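TbiB1 (Thermobaculum terrenum, PDB 5V1V) binds the leader peptide of the lasso peptide precursor TbiA(alpha), probably to present that precursor for processing in RiPP biosynthesis. Local coordinates at residues M4-V10 and E82-Y87; A34-I39 and I56-Y60. All coordinates share one frame; numbering follows the deposited sequence.

How the interactions relate
Interaction 1 brings the two ends of the chain together, and interaction 2, nested inside the loop it closes, packs two helices on the opposite side of the chain's centre. They do not touch, their centres about 19 Å apart. Both are partly buried; helix 34-44 lies against interaction 1 and supplies one side of interaction 2, while helix 64-80 packs on both. Interaction 1 relies on backbone ladder bonds, with a zinc ion bound by carboxylates and waters at its edge. Interaction 2 has no backbone bonds between its segments: aliphatic side chains and a tyrosine ring form its buried half, an arginine-glutamate bridge its outer one. Both meet the bound leader peptide, interaction 2 more extensively.

Interaction 1. Residues M4-V10 and E82-Y87; sequences MKISDAV and ELLEGY. With ZN (zinc ion), chain G.
Lys-5 and Glu-85 face each other as an antiparallel hydrogen-bonded pair, Lys-5 N reaching Glu-85 O at 2.9 Å and Glu-85 N returning to Lys-5 O at 2.8 Å. Ile-6 and Leu-84 follow as a non-hydrogen-bonded pair. Beyond them Ser-7 N bonds Leu-83 O at 2.9 Å, arriving from above the carbonyl plane, 50° out of it.

The Glu-85 side chain starts over this ladder, with CB 3.8 Å from Lys-5 O. Glu-85 CG passes over Ser-7 CA. A bend at chi2 (-58°) then turns the carboxylate toward the zinc ion, which Glu-85 OE1 binds at 2.1 Å. Glu-82 OE1 and two waters also bind the metal, and one of those waters donates to Leu-84 O. Glu-85 OE2 stands farther from the zinc ion, at 2.7 Å, and also accepts from another water, which donates to Glu-82 O too and is hydrogen-bonded to Ser-7 OG. Ser-7 OG also accepts from Ala-9 N at 3.0 Å, in an ST turn. With an alanine here, that amide would probably lose its acceptor and the water its link to segment 4-10.

At the far end, Val-10 CG2 meets Leu-83 CD2 at 3.6 Å, the two side chains crossing at about a right angle.

Glu-82, at positive phi, is the C-prime residue of the Schellman motif ending helix 64-80, and the chain passes from there into strand 84-85. Strand 5-6 lies beside it, with Ile-6 against Trp-40 and Glu-44 of helix 34-44, and Met-4 touching both Leu-43 of that helix and Leu-75 of helix 64-80.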
ATOM      1  N   MET A   4       8.527   9.420   4.125  1.00 18.76           N
ATOM      2  CA  MET A   4       8.558   7.973   3.883  1.00 17.99           C
ATOM      3  C   MET A   4       8.579   7.646   2.392  1.00 15.41           C
ATOM      4  O   MET A   4       8.295   8.505   1.554  1.00 18.55           O
ATOM      5  CB  MET A   4       7.379   7.276   4.585  1.00 19.91           C
ATOM      6  CG  MET A   4       6.011   7.701   4.088  1.00 21.44           C
ATOM      7  SD  MET A   4       4.634   6.898   4.929  1.00 24.27           S
ATOM      8  CE  MET A   4       3.401   7.004   3.642  1.00 28.95           C
ATOM      9  N   LYS A   5       8.934   6.405   2.061  1.00 15.18           N
ATOM     10  CA  LYS A   5       8.953   5.953   0.671  1.00 15.05           C
ATOM     11  C   LYS A   5       8.903   4.433   0.558  1.00 13.59           C
ATOM     12  O   LYS A   5       9.278   3.723   1.475  1.00 13.19           O
ATOM     13  CB  LYS A   5      10.200   6.462  -0.052  1.00 16.69           C
ATOM     14  CG  LYS A   5      11.505   5.812   0.370  1.00 16.60           C
ATOM     15  CD  LYS A   5      12.633   6.335  -0.501  1.00 20.55           C
ATOM     16  CE  LYS A   5      13.623   5.232  -0.798  1.00 22.04           C
ATOM     17  NZ  LYS A   5      14.850   5.810  -1.397  1.00 19.23           N
ATOM     18  N   ILE A   6       8.466   3.942  -0.596  1.00 11.74           N
ATOM     19  CA  ILE A   6       8.598   2.527  -0.926  1.00 12.81           C
ATOM     20  C   ILE A   6      10.072   2.103  -0.865  1.00 12.65           C
ATOM     21  O   ILE A   6      10.968   2.854  -1.276  1.00 13.55           O
ATOM     22  CB  ILE A   6       7.995   2.242  -2.314  1.00 14.08           C
ATOM     23  CG1 ILE A   6       6.480   2.448  -2.245  1.00 14.68           C
ATOM     24  CG2 ILE A   6       8.398   0.859  -2.831  1.00 15.31           C
ATOM     25  CD1 ILE A   6       5.846   2.529  -3.605  1.00 16.29           C
ATOM     26  N   SER A   7      10.331   0.910  -0.327  1.00 12.37           N
ATOM     27  CA  SER A   7      11.688   0.387  -0.285  1.00 12.38           C
ATOM     28  C   SER A   7      12.283   0.293  -1.690  1.00 12.82           C
ATOM     29  O   SER A   7      11.612  -0.152  -2.634  1.00 12.59           O
ATOM     30  CB  SER A   7      11.712  -0.993   0.368  1.00 14.18           C
ATOM     31  OG  SER A   7      12.940  -1.656   0.133  1.00 16.50           O
ATOM     32  N   ASP A   8      13.562   0.662  -1.806  1.00 13.31           N
ATOM     33  CA  ASP A   8      14.282   0.550  -3.072  1.00 14.79           C
ATOM     34  C   ASP A   8      14.476  -0.900  -3.511  1.00 15.78           C
ATOM     35  O   ASP A   8      14.860  -1.158  -4.650  1.00 19.79           O
ATOM     36  CB  ASP A   8      15.644   1.250  -2.981  1.00 18.25           C
ATOM     37  CG  ASP A   8      15.526   2.759  -2.935  1.00 21.64           C
ATOM     38  OD1 ASP A   8      14.596   3.315  -3.558  1.00 24.16           O
ATOM     39  OD2 ASP A   8      16.377   3.388  -2.272  1.00 26.99           O
ATOM     40  N   ALA A   9      14.217  -1.844  -2.610  1.00 13.89           N
ATOM     41  CA  ALA A   9      14.356  -3.268  -2.912  1.00 14.59           C
ATOM     42  C   ALA A   9      13.096  -3.917  -3.491  1.00 13.35           C
ATOM     43  O   ALA A   9      13.099  -5.099  -3.814  1.00 13.98           O
ATOM     44  CB  ALA A   9      14.825  -4.025  -1.679  1.00 15.49           C
ATOM     45  N   VAL A  10      12.032  -3.136  -3.640  1.00 12.04           N
ATOM     46  CA  VAL A  10      10.737  -3.663  -4.067  1.00 12.50           C
ATOM     47  C   VAL A  10      10.486  -3.431  -5.556  1.00 13.59           C
ATOM     48  O   VAL A  10      10.661  -2.318  -6.065  1.00 15.88           O
ATOM     49  CB  VAL A  10       9.585  -3.074  -3.218  1.00 12.47           C
ATOM     50  CG1 VAL A  10       8.233  -3.555  -3.715  1.00 13.57           C
ATOM     51  CG2 VAL A  10       9.748  -3.481  -1.766  1.00 13.99           C
ATOM     52  N   GLU A  82       8.997  -4.664   5.423  1.00 10.74           N
ATOM     53  CA  GLU A  82      10.126  -3.960   4.786  1.00 11.87           C
ATOM     54  C   GLU A  82       9.806  -3.497   3.364  1.00 10.95           C
ATOM     55  O   GLU A  82      10.690  -3.347   2.509  1.00 11.76           O
ATOM     56  CB  GLU A  82      11.438  -4.766   4.885  1.00 14.09           C
ATOM     57  CG  GLU A  82      11.873  -5.008   6.330  1.00 15.58           C
ATOM     58  CD  GLU A  82      11.986  -3.728   7.150  1.00 18.65           C
ATOM     59  OE1 GLU A  82      12.589  -2.743   6.660  1.00 22.18           O
ATOM     60  OE2 GLU A  82      11.482  -3.692   8.294  1.00 19.08           O
ATOM     61  N   LEU A  83       8.523  -3.233   3.132  1.00 10.04           N
ATOM     62  CA  LEU A  83       8.053  -2.743   1.845  1.00 10.24           C
ATOM     63  C   LEU A  83       8.025  -1.222   1.782  1.00 10.51           C
ATOM     64  O   LEU A  83       8.054  -0.648   0.690  1.00 11.42           O
ATOM     65  CB  LEU A  83       6.666  -3.308   1.507  1.00 10.44           C
ATOM     66  CG  LEU A  83       6.576  -4.839   1.384  1.00 10.37           C
ATOM     67  CD1 LEU A  83       5.128  -5.300   1.440  1.00 10.73           C
ATOM     68  CD2 LEU A  83       7.231  -5.322   0.099  1.00 12.66           C
ATOM     69  N   LEU A  84       7.973  -0.594   2.956  1.00 11.12           N
ATOM     70  CA  LEU A  84       7.849   0.852   3.123  1.00 11.76           C
ATOM     71  C   LEU A  84       8.849   1.286   4.160  1.00 12.20           C
ATOM     72  O   LEU A  84       8.952   0.653   5.230  1.00 14.11           O
ATOM     73  CB  LEU A  84       6.434   1.213   3.600  1.00 13.03           C
ATOM     74  CG  LEU A  84       6.122   2.677   3.928  1.00 13.66           C
ATOM     75  CD1 LEU A  84       6.007   3.480   2.642  1.00 15.84           C
ATOM     76  CD2 LEU A  84       4.817   2.751   4.710  1.00 17.53           C
ATOM     77  N   GLU A  85       9.583   2.354   3.843  1.00 12.73           N
ATOM     78  CA  GLU A  85      10.596   2.906   4.733  1.00 13.21           C
ATOM     79  C   GLU A  85      10.219   4.284   5.249  1.00 14.19           C
ATOM     80  O   GLU A  85       9.551   5.054   4.562  1.00 15.05           O
ATOM     81  CB  GLU A  85      11.965   2.952   4.041  1.00 15.17           C
ATOM     82  CG  GLU A  85      12.462   1.605   3.528  1.00 17.40           C
ATOM     83  CD  GLU A  85      12.582   0.534   4.608  1.00 21.39           C
ATOM     84  OE1 GLU A  85      12.495   0.862   5.810  1.00 23.98           O
ATOM     85  OE2 GLU A  85      12.769  -0.652   4.257  1.00 28.48           O
ATOM     86  N   GLY A  86      10.662   4.579   6.468  1.00 16.12           N
ATOM     87  CA  GLY A  86      10.443   5.880   7.087  1.00 17.79           C
ATOM     88  C   GLY A  86       9.151   6.016   7.867  1.00 19.19           C
ATOM     89  O   GLY A  86       8.860   7.087   8.381  1.00 21.61           O
ATOM     90  N   TYR A  87       8.370   4.943   7.972  1.00 18.69           N
ATOM     91  CA  TYR A  87       7.079   5.041   8.637  1.00 20.42           C
ATOM     92  C   TYR A  87       7.177   5.364  10.136  1.00 21.42           C
ATOM     93  O   TYR A  87       7.996   4.793  10.856  1.00 25.85           O
ATOM     94  CB  TYR A  87       6.216   3.788   8.424  1.00 20.84           C
ATOM     95  CG  TYR A  87       4.890   3.957   9.119  1.00 21.60           C
ATOM     96  CD1 TYR A  87       3.869   4.694   8.521  1.00 21.27           C
ATOM     97  CD2 TYR A  87       4.684   3.461  10.410  1.00 22.86           C
ATOM     98  CE1 TYR A  87       2.663   4.900   9.169  1.00 21.81           C
ATOM     99  CE2 TYR A  87       3.482   3.671  11.068  1.00 22.83           C
ATOM    100  CZ  TYR A  87       2.481   4.385  10.436  1.00 22.59           C
ATOM    101  OH  TYR A  87       1.285   4.598  11.067  1.00 23.85           O
TER
HETATM  102 ZN    ZN G 103      12.452  -0.838   6.977  1.00 24.62          ZN
HETATM  103  O   HOH W   1      13.778  -2.920   2.347  1.00 27.64           O
HETATM  104  O   HOH W   2      10.378  -0.969   6.849  1.00 17.53           O
HETATM  105  O   HOH W   3      14.423  -0.515   7.145  1.00 26.60           O

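Interaction 2. Residues A34-I39 and I56-Y60; sequences AVGSRI and ICAEY
Val-35 sets one methyl on the ring of Tyr-60: CG2 lies over a face, offset toward the rim, in a CH-pi contact 4.0 Å from the ring centroid. The closest ring atom is Tyr-60 CE1, 3.6 Å from Val-35 CG2. With CG1 anti to the backbone N (chi1 180°), Val-35 can keep CG2 on the ring while CG1 turns to Ile-56 CD1. Ile-56 CD1 is shared, meeting Arg-38 CG at 3.9 Å and, more loosely, Ile-39 CG1 at 4.2 Å. Val-35, Ile-39, Ile-56 and Tyr-60 are all buried, and this is the closely packed half of the contact.

The outer half is polar and partly exposed. Here Arg-38 runs past Ile-56, its aliphatic CG also lying at the edge of the Tyr-60 ring, and bends at chi2 (68°) before its guanidinium meets Glu-59 side-on. In this salt bridge Arg-38 NE bonds Glu-59 OE1 at 2.7 Å and Arg-38 NH2 bonds Glu-59 OE2 at 2.8 Å, each oxygen using its syn lone pair. The two flat groups are nearly coplanar, 14° apart, so the paired bonds hold the guanidinium against rotation. Glu-59 reaches across from the last turn of its helix on an extended chain.

Ile-39 and Ile-56 also touch helix 64-80, which completes a three-helix cluster. Tyr-60, just past helix 49-59, pairs in a parallel beta ladder with the bound leader peptide, whose backbone also packs on Val-35. This fits the PqqD-like RiPP recognition element, a winged-helix-related fold whose three-stranded sheet takes the leader as an added strand, against the helices.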
ATOM      1  N   ALA A  34      -7.700  -3.505  -5.186  1.00 21.03           N
ATOM      2  CA  ALA A  34      -8.625  -2.408  -4.905  1.00 21.57           C
ATOM      3  C   ALA A  34      -7.968  -1.211  -4.205  1.00 18.20           C
ATOM      4  O   ALA A  34      -7.086  -0.572  -4.778  1.00 18.20           O
ATOM      5  CB  ALA A  34      -9.825  -2.926  -4.115  1.00 21.86           C
ATOM      6  N   VAL A  35      -8.403  -0.909  -2.980  1.00 18.38           N
ATOM      7  CA  VAL A  35      -7.906   0.260  -2.260  1.00 16.35           C
ATOM      8  C   VAL A  35      -6.417   0.127  -1.913  1.00 14.87           C
ATOM      9  O   VAL A  35      -5.678   1.099  -2.014  1.00 14.85           O
ATOM     10  CB  VAL A  35      -8.749   0.573  -0.997  1.00 15.90           C
ATOM     11  CG1 VAL A  35      -8.203   1.793  -0.263  1.00 17.53           C
ATOM     12  CG2 VAL A  35     -10.219   0.785  -1.352  1.00 19.02           C
ATOM     13  N   GLY A  36      -5.982  -1.070  -1.524  1.00 14.05           N
ATOM     14  CA  GLY A  36      -4.554  -1.305  -1.249  1.00 13.30           C
ATOM     15  C   GLY A  36      -3.673  -0.988  -2.443  1.00 14.40           C
ATOM     16  O   GLY A  36      -2.613  -0.360  -2.307  1.00 13.30           O
ATOM     17  N   SER A  37      -4.121  -1.430  -3.618  1.00 14.38           N
ATOM     18  CA  SER A  37      -3.417  -1.146  -4.865  0.50 14.75           C
ATOM     19  C   SER A  37      -3.392   0.347  -5.163  1.00 14.80           C
ATOM     20  O   SER A  37      -2.375   0.879  -5.609  1.00 15.18           O
ATOM     21  CB  SER A  37      -4.059  -1.894  -6.029  0.50 16.92           C
ATOM     22  OG  SER A  37      -3.859  -3.281  -5.889  0.50 18.35           O
ATOM     23  N   ARG A  38      -4.512   1.023  -4.910  1.00 14.91           N
ATOM     24  CA  ARG A  38      -4.574   2.461  -5.124  1.00 15.10           C
ATOM     25  C   ARG A  38      -3.619   3.210  -4.191  1.00 13.59           C
ATOM     26  O   ARG A  38      -2.897   4.112  -4.630  1.00 13.97           O
ATOM     27  CB  ARG A  38      -6.002   2.996  -4.980  1.00 16.47           C
ATOM     28  CG  ARG A  38      -6.121   4.491  -5.251  1.00 16.13           C
ATOM     29  CD  ARG A  38      -5.877   4.869  -6.704  1.00 19.18           C
ATOM     30  NE  ARG A  38      -5.991   6.313  -6.879  1.00 20.55           N
ATOM     31  CZ  ARG A  38      -5.083   7.098  -7.453  1.00 20.74           C
ATOM     32  NH1 ARG A  38      -3.964   6.592  -7.960  1.00 23.83           N
ATOM     33  NH2 ARG A  38      -5.313   8.399  -7.541  1.00 23.44           N
ATOM     34  N   ILE A  39      -3.619   2.837  -2.912  1.00 13.02           N
ATOM     35  CA  ILE A  39      -2.675   3.411  -1.956  1.00 11.79           C
ATOM     36  C   ILE A  39      -1.235   3.178  -2.422  1.00 11.66           C
ATOM     37  O   ILE A  39      -0.423   4.102  -2.391  1.00 12.45           O
ATOM     38  CB  ILE A  39      -2.905   2.876  -0.532  1.00 11.95           C
ATOM     39  CG1 ILE A  39      -4.256   3.383  -0.018  1.00 12.58           C
ATOM     40  CG2 ILE A  39      -1.763   3.315   0.383  1.00 12.06           C
ATOM     41  CD1 ILE A  39      -4.770   2.610   1.177  1.00 13.79           C
ATOM     42  N   ILE A  56      -8.166   9.028  -1.269  1.00 13.85           N
ATOM     43  CA  ILE A  56      -9.111   7.947  -0.999  1.00 14.37           C
ATOM     44  C   ILE A  56     -10.494   8.512  -0.649  1.00 15.43           C
ATOM     45  O   ILE A  56     -11.505   7.989  -1.106  1.00 16.05           O
ATOM     46  CB  ILE A  56      -8.578   6.966   0.074  1.00 14.18           C
ATOM     47  CG1 ILE A  56      -7.257   6.314  -0.383  1.00 15.13           C
ATOM     48  CG2 ILE A  56      -9.613   5.894   0.382  1.00 14.96           C
ATOM     49  CD1 ILE A  56      -7.307   5.614  -1.735  1.00 18.10           C
ATOM     50  N   CYS A  57     -10.538   9.597   0.122  1.00 16.01           N
ATOM     51  CA  CYS A  57     -11.810  10.261   0.440  1.00 15.79           C
ATOM     52  C   CYS A  57     -12.519  10.842  -0.777  1.00 16.46           C
ATOM     53  O   CYS A  57     -13.749  10.920  -0.800  1.00 17.99           O
ATOM     54  CB  CYS A  57     -11.602  11.368   1.458  1.00 16.59           C
ATOM     55  SG  CYS A  57     -11.348  10.737   3.120  1.00 19.28           S
ATOM     56  N   ALA A  58     -11.746  11.260  -1.775  1.00 16.25           N
ATOM     57  CA  ALA A  58     -12.305  11.823  -2.996  1.00 17.37           C
ATOM     58  C   ALA A  58     -12.807  10.729  -3.940  1.00 17.30           C
ATOM     59  O   ALA A  58     -13.768  10.937  -4.688  1.00 20.31           O
ATOM     60  CB  ALA A  58     -11.266  12.690  -3.688  1.00 19.04           C
ATOM     61  N   GLU A  59     -12.162   9.564  -3.895  1.00 17.32           N
ATOM     62  CA  GLU A  59     -12.374   8.504  -4.887  1.00 16.46           C
ATOM     63  C   GLU A  59     -13.316   7.392  -4.438  1.00 15.88           C
ATOM     64  O   GLU A  59     -13.794   6.607  -5.267  1.00 18.47           O
ATOM     65  CB  GLU A  59     -11.025   7.910  -5.285  1.00 16.72           C
ATOM     66  CG  GLU A  59     -10.149   8.887  -6.059  1.00 18.53           C
ATOM     67  CD  GLU A  59      -8.743   8.373  -6.314  1.00 21.66           C
ATOM     68  OE1 GLU A  59      -8.507   7.151  -6.198  1.00 21.85           O
ATOM     69  OE2 GLU A  59      -7.873   9.208  -6.645  1.00 26.15           O
ATOM     70  N   TYR A  60     -13.587   7.329  -3.137  1.00 16.02           N
ATOM     71  CA  TYR A  60     -14.357   6.235  -2.552  1.00 16.06           C
ATOM     72  C   TYR A  60     -15.471   6.726  -1.644  1.00 16.01           C
ATOM     73  O   TYR A  60     -15.353   7.782  -1.021  1.00 16.25           O
ATOM     74  CB  TYR A  60     -13.425   5.304  -1.764  1.00 16.22           C
ATOM     75  CG  TYR A  60     -12.459   4.546  -2.644  1.00 16.23           C
ATOM     76  CD1 TYR A  60     -12.801   3.305  -3.167  1.00 17.40           C
ATOM     77  CD2 TYR A  60     -11.208   5.079  -2.964  1.00 16.63           C
ATOM     78  CE1 TYR A  60     -11.926   2.610  -3.981  1.00 18.68           C
ATOM     79  CE2 TYR A  60     -10.321   4.383  -3.771  1.00 16.79           C
ATOM     80  CZ  TYR A  60     -10.691   3.150  -4.281  1.00 18.93           C
ATOM     81  OH  TYR A  60      -9.827   2.447  -5.096  1.00 23.25           O
TER